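Long-range contacts in uncharacterized protein (Photobacterium profundum, PDB 3R87), which is a hot-dog-fold thioesterase of the 4-hydroxybenzoyl-CoA thioesterase family, probably hydrolysing acyl thioesters: residues M3-H9 / D77-T83; K89-E95 / V106-M112; V23-F29 / F66-V70. All blocks are in the same frame, centred on the assembly; numbering follows the deposited sequence. Where two conformers were deposited one is given.

Contacts 1 and 2 belong to the same antiparallel sheet, which packs against helix 28-41. Their centres lie about 10 Å apart, and strands 75-85 and 89-97 join them: T83 N lies 2.8 Å from L91 O and R79 N 2.8 Å from E95 O, both probable hydrogen bonds. Contact 3, at the start of helix 28-41, meets contact 2, its centre about 16 Å away, through V106, whose CG2 is 3.7 Å from F29 CE2 and CG1 3.8 Å from F66 CD1. Contacts 1 and 3 do not touch, their nearest atoms about 6 Å apart. All three lie away from H53 and D127, which can bind Mg(2+), though none is bound in this chain.

Contact 1 (M3-H9 / D77-T83); sequences MSKIYHH and DIRTSFT
The shortest hydrogen bond between the segments is a His-carboxylate one, H8 ND1 to D77 OD2 at 2.7 Å. D77 OD2 (chi1 t) also forms a salt bridge with R79 NE of its own strand at 2.8 Å, so a single carboxylate oxygen accepts from both H8 and R79. Both H8 and R79 have chi1 m.

Strands 7-9 and 77-83 run antiparallel, axes 4.7 Å apart and N-to-C directions at 153°. Y7 and T80 form a hydrogen-bonded pair (Y7 N to T80 O 2.8 Å, T80 N to Y7 O 2.9 Å), H8 faces R79 in a non-hydrogen-bonded pair, and H9 and I78 form the next hydrogen-bonded pair (H9 N to I78 O 2.9 Å, I78 N to H9 O 2.8 Å).

Before Y7 the chain bows outward and returns at S4, where regular pairing is replaced by a side chain: S4 N donates to F82 O at 2.8 Å, while S4 OG (chi1 p) accepts F82 N at 2.9 Å and donates to K5 O at 2.8 Å.

Packing completes the contact. S4 CB sits over the F82 ring, 3.9 Å from its centroid, as a CH-pi contact; F82 (chi1 p) also brings CE1 to 3.9 Å from Y7 CE2. I6 CG2 lies 3.8 Å from R79 CB. Y7, I78 and T80 share the face covered by helix 28-41.

The arrangement adds the N-terminal strand antiparallel to strand 75-85, extending the sheet that wraps the long helix of a hot-dog fold.

Contact 2 (K89-E95 / V106-M112); sequences KTLWRQE and VIGDIEM
The backbone hydrogen bonds are those of a regular antiparallel hairpin, with strand axes 4.7 Å apart and directions at 161°. Three hydrogen-bonded pairs carry them: T90-M112 (T90 N to M112 O 3.0 Å, M112 N to T90 O 2.8 Å), W92-I110 (W92 N to I110 O 2.8 Å, I110 N to W92 O 2.9 Å) and Q94-G108 (Q94 N to G108 O 2.9 Å, G108 N to Q94 O 2.8 Å). L91-E111, R93-D109 and E95-I107 are the non-hydrogen-bonded pairs.

Charges gather on the face of these latter pairs. R93 (chi1 t, chi2 p) joins D109 and E95 in a salt-bridge network, NH1 to D109 OD1 and NE to E95 OE2 both at 2.9 Å, while I107 CG2 covers a face of the guanidinium. K89 NZ forms a separate salt bridge with E111 OE1 at 2.8 Å.

The other face is mainly apolar. W92 CZ2 meets M112 CE at 3.8 Å; M112 SD lies obliquely 4.5 Å from the centroid of the W92 five-membered ring, a Met-aromatic contact, and accepts a weak hydrogen bond from W92 NE1 at 3.4 Å. Water 1 joins T90 OG1 (2.8 Å) and M112 O (3.1 Å). Q94 OE1 is hydrogen-bonded to R37 NH1.

One face thus carries the ion pairs; the other is largely apolar, with W92 and Q94 packed against helix 28-41.

Contact 3 (V23-F29 / F66-V70); sequences VVYHPNF and FQDGV
This contact, at one end of the hot-dog fold, joins the turn and first residues of helix 28-41 to the end of strand 56-66 and the loop after it. A type I beta turn from Y25 to N28, closed by N28 N to Y25 O at 2.9 Å, leads into the helix. Just before it, V24 N donates to V70 O at 2.9 Å, and water 4 bridges V24 O (2.9 Å) and V70 N (3.0 Å).

Further along, H26 (chi1 p) sets its ring edge toward the face of F66 (chi1 m), a T-shaped pair with centroids 5.5 Å apart and planes at 72°; H26 CB lies 4.1 Å from the F66 centroid. F29 CD2 approaches F66 CE1 at 3.8 Å, F29 CZ meets V70 CG2 at 3.7 Å, and V24 CG2 meets V70 CG1 at 3.7 Å.

H26 and F66 also pack on V59 of a neighbouring subunit, so their pair lies both within the chain and at an interface of the assembly.

Contact 1 (M3-H9 / D77-T83)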
loop_
_atom_site.group_PDB
_atom_site.type_symbol
_atom_site.label_atom_id
_atom_site.label_comp_id
_atom_site.label_asym_id
_atom_site.label_seq_id
_atom_site.Cartn_x
_atom_site.Cartn_y
_atom_site.Cartn_z
ATOM N N MET A 3 -14.908 -28.348 7.213
ATOM C CA MET A 3 -13.734 -27.508 6.632
ATOM C C MET A 3 -13.054 -28.190 5.426
ATOM O O MET A 3 -12.891 -29.463 5.382
ATOM C CB MET A 3 -12.621 -27.168 7.701
ATOM C CG MET A 3 -11.640 -26.103 7.470
ATOM S SD MET A 3 -11.557 -24.412 8.309
ATOM C CE MET A 3 -12.549 -23.419 7.436
ATOM N N SER A 4 -12.685 -27.412 4.424
ATOM C CA SER A 4 -12.013 -27.934 3.231
ATOM C C SER A 4 -10.647 -28.417 3.611
ATOM O O SER A 4 -10.146 -28.134 4.686
ATOM C CB SER A 4 -11.917 -26.819 2.206
ATOM O OG SER A 4 -10.976 -25.849 2.642
ATOM N N LYS A 5 -9.951 -29.050 2.644
ATOM C CA LYS A 5 -8.510 -29.217 2.714
ATOM C C LYS A 5 -7.786 -27.854 2.878
ATOM O O LYS A 5 -8.391 -26.790 2.620
ATOM C CB LYS A 5 -7.962 -29.921 1.509
ATOM C CG LYS A 5 -8.104 -29.063 0.235
ATOM C CD LYS A 5 -7.460 -29.783 -0.983
ATOM C CE LYS A 5 -7.599 -28.964 -2.258
ATOM N NZ LYS A 5 -7.053 -29.661 -3.517
ATOM N N ILE A 6 -6.522 -27.922 3.236
ATOM C CA ILE A 6 -5.664 -26.761 3.291
ATOM C C ILE A 6 -5.082 -26.477 1.909
ATOM O O ILE A 6 -4.522 -27.344 1.269
ATOM C CB ILE A 6 -4.596 -26.905 4.356
ATOM C CG1 ILE A 6 -5.243 -27.020 5.756
ATOM C CG2 ILE A 6 -3.580 -25.790 4.262
ATOM C CD1 ILE A 6 -4.281 -27.294 6.914
ATOM N N TYR A 7 -5.256 -25.260 1.442
ATOM C CA TYR A 7 -4.650 -24.735 0.222
ATOM C C TYR A 7 -3.395 -23.957 0.595
ATOM O O TYR A 7 -3.357 -23.337 1.664
ATOM C CB TYR A 7 -5.630 -23.801 -0.512
ATOM C CG TYR A 7 -6.869 -24.521 -0.985
ATOM C CD1 TYR A 7 -6.961 -24.961 -2.304
ATOM C CD2 TYR A 7 -7.946 -24.751 -0.164
ATOM C CE1 TYR A 7 -8.109 -25.653 -2.732
ATOM C CE2 TYR A 7 -9.105 -25.447 -0.584
ATOM C CZ TYR A 7 -9.164 -25.863 -1.857
ATOM O OH TYR A 7 -10.280 -26.540 -2.283
ATOM N N HIS A 8 -2.417 -23.946 -0.274
ATOM C CA HIS A 8 -1.149 -23.304 -0.060
ATOM C C HIS A 8 -0.912 -22.235 -1.118
ATOM O O HIS A 8 -1.100 -22.508 -2.305
ATOM C CB HIS A 8 -0.012 -24.348 -0.135
ATOM C CG HIS A 8 -0.106 -25.407 0.903
ATOM N ND1 HIS A 8 0.588 -25.357 2.064
ATOM C CD2 HIS A 8 -0.851 -26.556 0.936
ATOM C CE1 HIS A 8 0.294 -26.435 2.813
ATOM N NE2 HIS A 8 -0.578 -27.157 2.137
ATOM N N HIS A 9 -0.440 -21.055 -0.706
ATOM C CA HIS A 9 -0.123 -19.965 -1.635
ATOM C C HIS A 9 1.096 -19.276 -1.134
ATOM O O HIS A 9 1.111 -18.774 -0.034
ATOM C CB HIS A 9 -1.321 -18.974 -1.670
ATOM C CG HIS A 9 -1.031 -17.737 -2.500
ATOM N ND1 HIS A 9 -0.793 -17.811 -3.831
ATOM C CD2 HIS A 9 -0.833 -16.410 -2.148
ATOM C CE1 HIS A 9 -0.452 -16.591 -4.283
ATOM N NE2 HIS A 9 -0.542 -15.708 -3.290
ATOM N N ASP A 77 4.319 -19.294 3.482
ATOM C CA ASP A 77 3.195 -20.062 2.954
ATOM C C ASP A 77 1.923 -19.547 3.583
ATOM O O ASP A 77 1.792 -19.551 4.810
ATOM C CB ASP A 77 3.389 -21.540 3.289
ATOM C CG ASP A 77 2.418 -22.471 2.602
ATOM O OD1 ASP A 77 1.725 -22.080 1.668
ATOM O OD2 ASP A 77 2.374 -23.650 3.037
ATOM N N ILE A 78 0.987 -19.090 2.758
ATOM C CA ILE A 78 -0.349 -18.760 3.228
ATOM C C ILE A 78 -1.180 -20.041 3.114
ATOM O O ILE A 78 -1.287 -20.600 2.030
ATOM C CB ILE A 78 -1.006 -17.623 2.430
ATOM C CG1 ILE A 78 -0.089 -16.445 2.220
ATOM C CG2 ILE A 78 -2.336 -17.298 3.046
ATOM C CD1 ILE A 78 0.318 -15.830 3.485
ATOM N N ARG A 79 -1.733 -20.477 4.233
ATOM C CA ARG A 79 -2.455 -21.761 4.305
ATOM C C ARG A 79 -3.897 -21.453 4.605
ATOM O O ARG A 79 -4.206 -20.835 5.654
ATOM C CB ARG A 79 -1.810 -22.624 5.369
ATOM C CG ARG A 79 -0.376 -22.952 5.049
ATOM C CD ARG A 79 0.241 -23.940 6.011
ATOM N NE ARG A 79 1.612 -24.199 5.658
ATOM C CZ ARG A 79 2.447 -24.896 6.420
ATOM N NH1 ARG A 79 2.005 -25.374 7.609
ATOM N NH2 ARG A 79 3.687 -25.074 6.035
ATOM N N THR A 80 -4.798 -21.890 3.736
ATOM C CA THR A 80 -6.186 -21.471 3.758
ATOM C C THR A 80 -7.121 -22.669 3.711
ATOM O O THR A 80 -6.927 -23.567 2.891
ATOM C CB THR A 80 -6.472 -20.598 2.512
ATOM O OG1 THR A 80 -5.659 -19.424 2.572
ATOM C CG2 THR A 80 -7.915 -20.166 2.387
ATOM N N SER A 81 -8.161 -22.649 4.511
ATOM C CA SER A 81 -9.278 -23.548 4.351
ATOM C C SER A 81 -10.576 -22.762 4.455
ATOM O O SER A 81 -10.592 -21.629 4.955
ATOM C CB SER A 81 -9.257 -24.697 5.378
ATOM O OG SER A 81 -9.401 -24.155 6.655
ATOM N N PHE A 82 -11.674 -23.328 3.969
ATOM C CA PHE A 82 -12.987 -22.704 4.018
ATOM C C PHE A 82 -14.017 -23.658 4.447
ATOM O O PHE A 82 -13.897 -24.893 4.273
ATOM C CB PHE A 82 -13.426 -22.034 2.653
ATOM C CG PHE A 82 -13.634 -23.004 1.555
ATOM C CD1 PHE A 82 -12.614 -23.381 0.627
ATOM C CD2 PHE A 82 -14.913 -23.598 1.395
ATOM C CE1 PHE A 82 -12.846 -24.291 -0.378
ATOM C CE2 PHE A 82 -15.086 -24.544 0.388
ATOM C CZ PHE A 82 -14.054 -24.875 -0.544
ATOM N N THR A 83 -15.091 -23.111 5.011
ATOM C CA THR A 83 -16.292 -23.870 5.298
ATOM C C THR A 83 -17.471 -22.960 4.943
ATOM O O THR A 83 -17.481 -21.783 5.128
ATOM C CB THR A 83 -16.360 -24.205 6.776
ATOM O OG1 THR A 83 -16.817 -23.149 7.503
ATOM C CG2 THR A 83 -14.984 -24.444 7.420
#

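Contact 2 (K89-E95 / V106-M112)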
loop_
_atom_site.group_PDB
_atom_site.type_symbol
_atom_site.label_atom_id
_atom_site.label_comp_id
_atom_site.label_asym_id
_atom_site.label_seq_id
_atom_site.Cartn_x
_atom_site.Cartn_y
_atom_site.Cartn_z
ATOM N N LYS A 89 -22.867 -16.875 3.719
ATOM C CA LYS A 89 -21.594 -16.695 4.415
ATOM C C LYS A 89 -20.617 -17.804 3.987
ATOM O O LYS A 89 -20.995 -18.994 3.784
ATOM C CB LYS A 89 -21.811 -16.903 5.907
ATOM C CG LYS A 89 -22.921 -16.036 6.479
ATOM C CD LYS A 89 -22.888 -16.051 7.992
ATOM C CE LYS A 89 -21.742 -15.186 8.506
ATOM N NZ LYS A 89 -21.841 -14.802 9.948
ATOM N N THR A 90 -19.347 -17.424 3.968
ATOM C CA THR A 90 -18.243 -18.350 3.838
ATOM C C THR A 90 -17.266 -18.023 4.952
ATOM O O THR A 90 -16.910 -16.857 5.151
ATOM C CB THR A 90 -17.579 -18.285 2.449
ATOM O OG1 THR A 90 -18.546 -18.525 1.447
ATOM C CG2 THR A 90 -16.582 -19.458 2.324
ATOM N N LEU A 91 -16.822 -19.051 5.715
ATOM C CA LEU A 91 -15.847 -18.895 6.733
ATOM C C LEU A 91 -14.497 -19.363 6.255
ATOM O O LEU A 91 -14.403 -20.469 5.681
ATOM C CB LEU A 91 -16.276 -19.700 7.997
ATOM C CG LEU A 91 -17.692 -19.529 8.366
ATOM C CD1 LEU A 91 -17.996 -20.433 9.557
ATOM C CD2 LEU A 91 -17.984 -18.025 8.643
ATOM N N TRP A 92 -13.479 -18.583 6.450
ATOM C CA TRP A 92 -12.134 -18.894 6.027
ATOM C C TRP A 92 -11.231 -18.934 7.234
ATOM O O TRP A 92 -11.291 -18.036 8.102
ATOM C CB TRP A 92 -11.632 -17.870 5.030
ATOM C CG TRP A 92 -12.445 -17.706 3.795
ATOM C CD1 TRP A 92 -13.543 -16.931 3.611
ATOM C CD2 TRP A 92 -12.193 -18.321 2.515
ATOM N NE1 TRP A 92 -13.970 -17.038 2.317
ATOM C CE2 TRP A 92 -13.164 -17.869 1.609
ATOM C CE3 TRP A 92 -11.172 -19.169 2.031
ATOM C CZ2 TRP A 92 -13.169 -18.232 0.242
ATOM C CZ3 TRP A 92 -11.177 -19.533 0.702
ATOM C CH2 TRP A 92 -12.177 -19.097 -0.156
ATOM N N ARG A 93 -10.362 -19.936 7.321
ATOM C CA ARG A 93 -9.266 -19.981 8.251
ATOM C C ARG A 93 -8.004 -19.771 7.438
ATOM O O ARG A 93 -7.751 -20.549 6.506
ATOM C CB ARG A 93 -9.220 -21.321 8.997
ATOM C CG ARG A 93 -8.002 -21.485 9.872
ATOM C CD ARG A 93 -8.053 -20.573 11.061
ATOM N NE ARG A 93 -7.001 -20.893 12.008
ATOM C CZ ARG A 93 -7.142 -20.811 13.322
ATOM N NH1 ARG A 93 -8.217 -20.226 13.905
ATOM N NH2 ARG A 93 -6.124 -21.227 14.051
ATOM N N GLN A 94 -7.191 -18.769 7.766
ATOM C CA GLN A 94 -6.025 -18.454 7.001
ATOM C C GLN A 94 -4.860 -18.233 7.915
ATOM O O GLN A 94 -5.002 -17.592 8.982
ATOM C CB GLN A 94 -6.245 -17.260 6.057
ATOM C CG GLN A 94 -7.459 -17.478 5.171
ATOM C CD GLN A 94 -7.550 -16.465 4.066
ATOM O OE1 GLN A 94 -8.282 -15.470 4.197
ATOM N NE2 GLN A 94 -6.782 -16.663 3.007
ATOM N N GLU A 95 -3.682 -18.734 7.559
ATOM C CA GLU A 95 -2.530 -18.652 8.401
ATOM C C GLU A 95 -1.288 -18.352 7.590
ATOM O O GLU A 95 -1.111 -18.885 6.498
ATOM C CB GLU A 95 -2.294 -19.969 9.175
ATOM C CG GLU A 95 -3.519 -20.331 10.035
ATOM C CD GLU A 95 -3.371 -21.569 10.857
ATOM O OE1 GLU A 95 -2.319 -22.267 10.757
ATOM O OE2 GLU A 95 -4.323 -21.875 11.623
ATOM N N VAL A 106 0.827 -15.654 11.852
ATOM C CA VAL A 106 -0.393 -14.851 11.783
ATOM C C VAL A 106 -1.540 -15.811 11.551
ATOM O O VAL A 106 -1.420 -16.712 10.690
ATOM C CB VAL A 106 -0.333 -13.785 10.694
ATOM C CG1 VAL A 106 -1.628 -12.950 10.665
ATOM C CG2 VAL A 106 0.889 -12.912 10.839
ATOM N N ILE A 107 -2.630 -15.614 12.246
ATOM C CA ILE A 107 -3.864 -16.387 12.103
ATOM C C ILE A 107 -4.997 -15.437 11.817
ATOM O O ILE A 107 -5.142 -14.425 12.532
ATOM C CB ILE A 107 -4.146 -17.195 13.355
ATOM C CG1 ILE A 107 -3.045 -18.224 13.602
ATOM C CG2 ILE A 107 -5.564 -17.848 13.256
ATOM C CD1 ILE A 107 -3.047 -18.858 14.995
ATOM N N GLY A 108 -5.863 -15.775 10.875
ATOM C CA GLY A 108 -7.094 -15.037 10.636
ATOM C C GLY A 108 -8.265 -15.976 10.524
ATOM O O GLY A 108 -8.207 -17.008 9.823
ATOM N N ASP A 109 -9.361 -15.609 11.180
ATOM C CA ASP A 109 -10.669 -16.192 10.966
ATOM C C ASP A 109 -11.505 -15.143 10.258
ATOM O O ASP A 109 -11.756 -14.053 10.832
ATOM C CB ASP A 109 -11.346 -16.574 12.302
ATOM C CG ASP A 109 -10.595 -17.608 13.090
ATOM O OD1 ASP A 109 -10.270 -18.633 12.516
ATOM O OD2 ASP A 109 -10.379 -17.384 14.333
ATOM N N ILE A 110 -11.868 -15.385 9.013
ATOM C CA ILE A 110 -12.491 -14.409 8.138
ATOM C C ILE A 110 -13.868 -14.844 7.748
ATOM O O ILE A 110 -14.081 -16.027 7.419
ATOM C CB ILE A 110 -11.619 -14.127 6.907
ATOM C CG1 ILE A 110 -10.478 -13.127 7.170
ATOM C CG2 ILE A 110 -12.487 -13.634 5.761
ATOM C CD1 ILE A 110 -9.657 -13.255 7.928
ATOM N N GLU A 111 -14.849 -13.980 7.809
ATOM C CA GLU A 111 -16.183 -14.245 7.337
ATOM C C GLU A 111 -16.448 -13.404 6.127
ATOM O O GLU A 111 -16.299 -12.158 6.184
ATOM C CB GLU A 111 -17.235 -13.929 8.387
ATOM C CG GLU A 111 -17.065 -14.608 9.642
ATOM C CD GLU A 111 -18.255 -14.471 10.597
ATOM O OE1 GLU A 111 -19.247 -13.705 10.324
ATOM O OE2 GLU A 111 -18.152 -15.080 11.689
ATOM N N MET A 112 -16.850 -14.014 5.037
ATOM C CA MET A 112 -17.029 -13.401 3.749
ATOM C C MET A 112 -18.517 -13.451 3.352
ATOM O O MET A 112 -19.159 -14.501 3.560
ATOM C CB MET A 112 -16.236 -14.291 2.750
ATOM C CG MET A 112 -16.268 -13.834 1.318
ATOM S SD MET A 112 -15.400 -14.826 0.126
ATOM C CE MET A 112 -16.300 -16.159 -0.204
HETATM O O HOH W 1 -19.631 -15.975 0.853
HETATM O O HOH W 2 -12.072 -19.581 10.631
HETATM O O HOH W 3 -9.730 -19.224 16.245
#

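Contact 3 (V23-F29 / F66-V70)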
loop_
_atom_site.group_PDB
_atom_site.type_symbol
_atom_site.label_atom_id
_atom_site.label_comp_id
_atom_site.label_asym_id
_atom_site.label_seq_id
_atom_site.Cartn_x
_atom_site.Cartn_y
_atom_site.Cartn_z
ATOM N N VAL A 23 10.088 -5.731 10.366
ATOM C CA VAL A 23 9.166 -6.838 10.084
ATOM C C VAL A 23 8.074 -6.370 9.163
ATOM O O VAL A 23 7.905 -5.156 8.914
ATOM C CB VAL A 23 8.628 -7.451 11.395
ATOM C CG1 VAL A 23 9.793 -8.111 12.163
ATOM C CG2 VAL A 23 7.828 -6.483 12.193
ATOM N N VAL A 24 7.266 -7.313 8.686
ATOM C CA VAL A 24 6.106 -7.005 7.873
ATOM C C VAL A 24 5.149 -6.135 8.671
ATOM O O VAL A 24 4.794 -6.458 9.812
ATOM C CB VAL A 24 5.428 -8.276 7.358
ATOM C CG1 VAL A 24 4.091 -7.977 6.711
ATOM C CG2 VAL A 24 6.340 -9.006 6.397
ATOM N N TYR A 25 4.683 -5.065 8.027
ATOM C CA TYR A 25 3.701 -4.140 8.549
ATOM C C TYR A 25 2.348 -4.857 8.613
ATOM O O TYR A 25 1.867 -5.359 7.577
ATOM C CB TYR A 25 3.719 -2.905 7.620
ATOM C CG TYR A 25 2.666 -1.878 7.956
ATOM C CD1 TYR A 25 2.620 -1.265 9.168
ATOM C CD2 TYR A 25 1.739 -1.501 6.967
ATOM C CE1 TYR A 25 1.569 -0.293 9.418
ATOM C CE2 TYR A 25 0.743 -0.565 7.208
ATOM C CZ TYR A 25 0.684 0.002 8.450
ATOM O OH TYR A 25 -0.373 0.874 8.716
ATOM N N HIS A 26 1.713 -4.897 9.788
ATOM C CA HIS A 26 0.636 -5.874 10.023
ATOM C C HIS A 26 -0.543 -5.801 9.089
ATOM O O HIS A 26 -1.120 -6.860 8.777
ATOM C CB HIS A 26 0.224 -5.913 11.499
ATOM C CG HIS A 26 -0.539 -4.700 11.958
ATOM N ND1 HIS A 26 0.079 -3.565 12.405
ATOM C CD2 HIS A 26 -1.873 -4.437 11.990
ATOM C CE1 HIS A 26 -0.865 -2.659 12.670
ATOM N NE2 HIS A 26 -2.067 -3.117 12.424
ATOM N N PRO A 27 -1.016 -4.626 8.612
ATOM C CA PRO A 27 -2.154 -4.634 7.696
ATOM C C PRO A 27 -1.907 -5.424 6.439
ATOM O O PRO A 27 -2.836 -5.930 5.779
ATOM C CB PRO A 27 -2.408 -3.172 7.399
ATOM C CG PRO A 27 -1.906 -2.489 8.649
ATOM C CD PRO A 27 -0.636 -3.242 8.993
ATOM N N ASN A 28 -0.627 -5.590 6.058
ATOM C CA ASN A 28 -0.339 -6.308 4.815
ATOM C C ASN A 28 -0.762 -7.767 4.873
ATOM O O ASN A 28 -1.024 -8.354 3.824
ATOM C CB ASN A 28 1.161 -6.212 4.508
ATOM C CG ASN A 28 1.562 -4.793 4.160
ATOM O OD1 ASN A 28 0.728 -3.997 3.724
ATOM N ND2 ASN A 28 2.807 -4.450 4.382
ATOM N N PHE A 29 -0.831 -8.372 6.069
ATOM C CA PHE A 29 -1.234 -9.766 6.119
ATOM C C PHE A 29 -2.622 -9.979 5.563
ATOM O O PHE A 29 -2.903 -11.041 4.960
ATOM C CB PHE A 29 -1.080 -10.320 7.532
ATOM C CG PHE A 29 0.324 -10.366 8.001
ATOM C CD1 PHE A 29 1.280 -11.189 7.374
ATOM C CD2 PHE A 29 0.764 -9.587 9.057
ATOM C CE1 PHE A 29 2.555 -11.274 7.826
ATOM C CE2 PHE A 29 2.062 -9.665 9.526
ATOM C CZ PHE A 29 2.984 -10.525 8.925
ATOM N N PHE A 66 -1.556 -11.912 15.617
ATOM C CA PHE A 66 -0.216 -11.674 15.083
ATOM C C PHE A 66 0.735 -12.179 16.141
ATOM O O PHE A 66 0.924 -11.515 17.157
ATOM C CB PHE A 66 0.019 -10.211 14.751
ATOM C CG PHE A 66 -1.009 -9.607 13.853
ATOM C CD1 PHE A 66 -0.935 -9.654 12.471
ATOM C CD2 PHE A 66 -2.123 -8.977 14.416
ATOM C CE1 PHE A 66 -1.916 -9.081 11.672
ATOM C CE2 PHE A 66 -3.070 -8.391 13.629
ATOM C CZ PHE A 66 -3.008 -8.416 12.246
ATOM N N GLN A 67 1.308 -13.377 15.924
ATOM C CA GLN A 67 2.113 -14.103 16.892
ATOM C C GLN A 67 3.623 -13.991 16.710
ATOM O O GLN A 67 4.353 -14.243 17.647
ATOM C CB GLN A 67 1.764 -15.724 16.790
ATOM C CG GLN A 67 0.358 -15.937 17.035
ATOM C CD GLN A 67 -0.027 -17.369 17.243
ATOM O OE1 GLN A 67 0.366 -18.357 16.500
ATOM N NE2 GLN A 67 -0.896 -17.521 18.219
ATOM N N ASP A 68 4.079 -13.698 15.503
ATOM C CA ASP A 68 5.512 -13.590 15.249
ATOM C C ASP A 68 5.724 -12.608 14.116
ATOM O O ASP A 68 4.906 -12.514 13.215
ATOM C CB ASP A 68 6.103 -14.958 14.815
ATOM C CG ASP A 68 7.560 -15.000 14.950
ATOM O OD1 ASP A 68 8.204 -14.145 15.651
ATOM O OD2 ASP A 68 8.149 -15.902 14.324
ATOM N N GLY A 69 6.853 -11.938 14.119
ATOM C CA GLY A 69 7.229 -11.031 13.063
ATOM C C GLY A 69 7.765 -11.776 11.853
ATOM O O GLY A 69 8.506 -12.769 11.967
ATOM N N VAL A 70 7.418 -11.345 10.666
ATOM C CA VAL A 70 7.856 -11.912 9.416
ATOM C C VAL A 70 8.902 -10.960 8.814
ATOM O O VAL A 70 8.755 -9.741 8.866
ATOM C CB VAL A 70 6.671 -12.125 8.496
ATOM C CG1 VAL A 70 7.072 -12.607 7.133
ATOM C CG2 VAL A 70 5.610 -13.091 9.123
HETATM O O HOH W 4 5.462 -9.100 10.863
#